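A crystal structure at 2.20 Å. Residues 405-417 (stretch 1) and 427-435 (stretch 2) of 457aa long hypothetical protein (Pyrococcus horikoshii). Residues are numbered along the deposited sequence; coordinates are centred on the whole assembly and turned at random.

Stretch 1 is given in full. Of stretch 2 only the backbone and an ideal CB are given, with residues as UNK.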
# COMPACT_ATOMS: atom_id res chain seq x y z
N PRO A 405 22.01 4.78 -9.97
CA PRO A 405 20.86 4.79 -9.08
C PRO A 405 20.70 3.46 -8.34
O PRO A 405 20.93 2.39 -8.90
CB PRO A 405 19.70 5.07 -10.03
CG PRO A 405 20.15 4.42 -11.31
CD PRO A 405 21.60 4.84 -11.39
N VAL A 406 20.31 3.55 -7.07
CA VAL A 406 20.06 2.37 -6.26
C VAL A 406 18.66 2.42 -5.64
O VAL A 406 18.26 3.37 -4.99
CB VAL A 406 21.11 2.33 -5.15
CG1 VAL A 406 20.83 1.16 -4.21
CG2 VAL A 406 22.49 2.16 -5.76
N LEU A 407 17.88 1.36 -5.93
CA LEU A 407 16.54 1.28 -5.37
C LEU A 407 16.41 0.10 -4.41
O LEU A 407 17.06 -0.93 -4.56
CB LEU A 407 15.56 1.12 -6.52
CG LEU A 407 15.63 2.29 -7.51
CD1 LEU A 407 14.61 2.17 -8.64
CD2 LEU A 407 15.37 3.64 -6.84
N ALA A 408 15.57 0.29 -3.38
CA ALA A 408 15.39 -0.78 -2.41
C ALA A 408 13.92 -1.20 -2.31
O ALA A 408 13.00 -0.40 -2.44
CB ALA A 408 15.89 -0.29 -1.05
N MSE A 409 13.73 -2.51 -2.13
CA MSE A 409 12.41 -3.01 -1.80
C MSE A 409 12.47 -3.96 -0.61
O MSE A 409 12.94 -5.08 -0.70
CB MSE A 409 11.85 -3.74 -3.02
CG MSE A 409 10.33 -3.85 -2.99
SE MSE A 409 9.77 -5.55 -2.92
CE MSE A 409 8.85 -5.45 -1.38
N PHE A 410 12.03 -3.43 0.55
CA PHE A 410 12.17 -4.20 1.78
C PHE A 410 10.82 -4.68 2.31
O PHE A 410 9.81 -3.98 2.27
CB PHE A 410 12.86 -3.32 2.82
CG PHE A 410 14.34 -3.52 2.76
CD1 PHE A 410 15.00 -3.40 1.55
CD2 PHE A 410 15.04 -3.81 3.92
CE1 PHE A 410 16.38 -3.57 1.50
CE2 PHE A 410 16.42 -3.97 3.86
CZ PHE A 410 17.10 -3.85 2.65
N MSE A 411 10.81 -5.93 2.80
CA MSE A 411 9.58 -6.48 3.35
C MSE A 411 9.82 -7.14 4.72
O MSE A 411 10.76 -7.88 4.92
CB MSE A 411 9.04 -7.53 2.37
CG MSE A 411 8.51 -6.90 1.08
SE MSE A 411 7.97 -8.13 -0.11
CE MSE A 411 6.63 -8.84 0.85
N ALA A 412 8.94 -6.81 5.68
CA ALA A 412 7.85 -5.89 5.38
C ALA A 412 7.06 -5.54 6.65
O ALA A 412 7.39 -5.94 7.75
CB ALA A 412 6.92 -6.56 4.37
N GLY A 413 6.00 -4.72 6.45
CA GLY A 413 5.18 -4.33 7.59
C GLY A 413 6.03 -3.73 8.71
O GLY A 413 6.91 -2.90 8.49
N TYR A 414 5.72 -4.13 9.95
CA TYR A 414 6.48 -3.62 11.09
C TYR A 414 7.95 -4.03 11.01
O TYR A 414 8.85 -3.25 11.28
CB TYR A 414 5.84 -4.17 12.37
CG TYR A 414 4.48 -3.61 12.53
CD1 TYR A 414 4.26 -2.25 12.38
CD2 TYR A 414 3.41 -4.45 12.86
CE1 TYR A 414 2.98 -1.72 12.55
CE2 TYR A 414 2.14 -3.92 13.04
CZ TYR A 414 1.93 -2.57 12.89
OH TYR A 414 0.66 -2.03 13.06
N VAL A 415 8.19 -5.30 10.73
CA VAL A 415 9.53 -5.89 10.72
C VAL A 415 10.55 -5.12 9.89
O VAL A 415 11.74 -5.09 10.21
CB VAL A 415 9.47 -7.34 10.18
CG1 VAL A 415 10.84 -7.99 10.25
CG2 VAL A 415 8.43 -8.14 10.93
N SER A 416 10.08 -4.48 8.82
CA SER A 416 10.97 -3.75 7.92
C SER A 416 11.05 -2.23 8.12
O SER A 416 11.82 -1.56 7.44
CB SER A 416 10.58 -4.06 6.48
OG SER A 416 9.32 -3.51 6.16
N GLU A 417 10.28 -1.70 9.06
CA GLU A 417 10.25 -0.26 9.29
C GLU A 417 11.58 0.42 9.57
O GLU A 417 11.89 1.45 8.98
CB GLU A 417 9.24 0.07 10.40
CG GLU A 417 7.79 -0.03 9.93
CD GLU A 417 7.02 1.28 10.09
OE1 GLU A 417 7.62 2.36 9.81
OE2 GLU A 417 5.84 1.23 10.51
N UNK A 427 19.06 8.63 1.50
CA UNK A 427 18.72 8.95 0.12
C UNK A 427 18.43 7.69 -0.71
O UNK A 427 18.29 7.74 -1.92
CB UNK A 427 19.86 9.75 -0.52
N UNK A 428 18.16 6.53 -0.14
CA UNK A 428 17.75 5.38 -0.93
C UNK A 428 16.24 5.15 -0.87
O UNK A 428 15.72 4.71 0.15
CB UNK A 428 18.49 4.13 -0.45
N UNK A 429 15.53 5.45 -1.98
CA UNK A 429 14.08 5.26 -2.01
C UNK A 429 13.79 3.79 -1.69
O UNK A 429 14.38 2.90 -2.29
CB UNK A 429 13.49 5.66 -3.37
N UNK A 430 12.89 3.55 -0.74
CA UNK A 430 12.57 2.19 -0.36
C UNK A 430 11.10 1.87 -0.53
O UNK A 430 10.22 2.58 -0.02
CB UNK A 430 12.99 1.94 1.09
N UNK A 431 10.84 0.79 -1.25
CA UNK A 431 9.48 0.40 -1.54
C UNK A 431 9.10 -0.89 -0.86
O UNK A 431 9.96 -1.63 -0.39
CB UNK A 431 9.28 0.27 -3.05
N UNK A 432 7.81 -1.18 -0.81
CA UNK A 432 7.31 -2.38 -0.16
C UNK A 432 6.59 -3.26 -1.18
O UNK A 432 6.14 -4.36 -0.84
CB UNK A 432 6.38 -2.02 1.00
N UNK A 433 6.52 -2.79 -2.42
CA UNK A 433 5.84 -3.53 -3.49
C UNK A 433 6.70 -3.73 -4.74
O UNK A 433 7.41 -2.83 -5.16
CB UNK A 433 4.55 -2.80 -3.88
N UNK A 434 6.61 -4.91 -5.36
CA UNK A 434 7.40 -5.14 -6.57
C UNK A 434 7.02 -4.12 -7.64
O UNK A 434 7.88 -3.59 -8.34
CB UNK A 434 7.19 -6.56 -7.09
N UNK A 435 5.72 -3.82 -7.76
CA UNK A 435 5.27 -2.87 -8.77
C UNK A 435 5.75 -1.45 -8.50
O UNK A 435 6.02 -0.69 -9.43
CB UNK A 435 3.74 -2.89 -8.85

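Position 427 lies beyond the reach of stretch 1, so only its backbone gives a hint: phi/psi of 77/18 is a positive-phi conformation that favours glycine. The residue is Gly 427.

At 428 the CA-to-CB bond points sideways, with the ideal CB 4.6 Å from Val 406 O and 5.2 Å from Ala 408 CB. Small and aliphatic neighbours invite valine, leucine or isoleucine. Ile 428 sets its CG2 3.7 Å from Ala 408 CB, filling the space beside that short side chain, while its CD1 lies 4.4 Å from Val 406 CG1.

The carbonyl at 429 accepts a hydrogen bond from Ala 408 N (N to O, 3.1 Å), but its own nitrogen makes none to stretch 1. With phi near -57° and an ideal CB 4.4 Å from Leu 407 CD2, proline is allowed, and other apolar residues would also suit. Pro 429 places CG 4.2 Å from Leu 407 CD2.

Position 430 pairs with Ala 408 in a parallel bridge, its CA 3.3 Å from Ala 408 O in a CA-H...O contact. Its side chain shares a sheet face with the methyl of Ala 408, and extended angles favour beta-branched residues such as valine or threonine. Thr 430 brings OG1 to 3.5 Å from Ala 408 CB and satisfies that hydroxyl by donating to Ile 428 O (OG1 to O, 3.2 Å); its CG2 approaches Phe 410 CB at 4.1 Å.

At 431 the strand is held at both ends of the residue: its N donates to Ala 408 O at 2.7 Å, and its O accepts from Phe 410 N at 2.9 Å. The CB lies on the face of Met 409, where a large apolar or aromatic group could pack. Tyr 431 sets CB 4.3 Å from Met 409 CG, and its OH is hydrogen-bonded elsewhere in the structure.

The CB at 432 points away overall, yet a long side chain could turn back to the free amide of Gly 413 and the hydroxyl of Ser 416. Glutamate, glutamine or another long acceptor would serve. Glu 432, extended with chi1 and chi2 both t, accepts a weak hydrogen bond from Gly 413 N at OE1 (3.3 Å); a water bridges OE2 to Ser 416 OG.

Position 433 points away, leaving polar choices open; Arg 433 occupies the N-cap position. At 434, phi of -60° suits proline in a helix's first turn, and Pro 434 CD packs 4.2 Å from Met 409 SE. Position 435 is out of reach and permissive: Glu 435.

Stretch 2 427-435: GIPTYERPE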
# COMPACT_ATOMS: atom_id res chain seq x y z
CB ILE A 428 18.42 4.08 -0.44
CG1 ILE A 428 19.94 4.17 -0.64
CG2 ILE A 428 17.82 2.87 -1.15
CD1 ILE A 428 20.69 2.92 -0.20
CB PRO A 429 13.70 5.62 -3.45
CG PRO A 429 14.78 6.56 -3.87
CD PRO A 429 16.03 5.93 -3.28
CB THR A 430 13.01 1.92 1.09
OG1 THR A 430 14.44 1.95 1.15
CG2 THR A 430 12.52 0.54 1.57
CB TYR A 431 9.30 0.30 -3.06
CG TYR A 431 9.69 1.58 -3.75
CD1 TYR A 431 11.04 1.88 -4.01
CD2 TYR A 431 8.73 2.53 -4.10
CE1 TYR A 431 11.40 3.10 -4.60
CE2 TYR A 431 9.08 3.74 -4.68
CZ TYR A 431 10.41 4.02 -4.93
OH TYR A 431 10.74 5.23 -5.51
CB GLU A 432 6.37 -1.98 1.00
CG GLU A 432 5.70 -3.15 1.73
CD GLU A 432 5.35 -2.83 3.19
OE1 GLU A 432 4.47 -3.51 3.77
OE2 GLU A 432 5.96 -1.90 3.77
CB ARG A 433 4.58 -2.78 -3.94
CG ARG A 433 3.57 -2.46 -2.85
CD ARG A 433 2.33 -1.86 -3.48
NE ARG A 433 1.29 -1.63 -2.50
CZ ARG A 433 1.18 -0.53 -1.76
NH1 ARG A 433 2.06 0.45 -1.91
NH2 ARG A 433 0.20 -0.42 -0.87
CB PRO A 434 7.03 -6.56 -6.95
CG PRO A 434 6.86 -7.21 -5.62
CD PRO A 434 6.05 -6.17 -4.85
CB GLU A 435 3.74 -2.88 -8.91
CG GLU A 435 2.97 -2.69 -7.61
CD GLU A 435 2.78 -3.97 -6.85
OE1 GLU A 435 3.72 -4.82 -6.87
OE2 GLU A 435 1.70 -4.14 -6.24
O HOH W 1 8.64 -0.83 5.10
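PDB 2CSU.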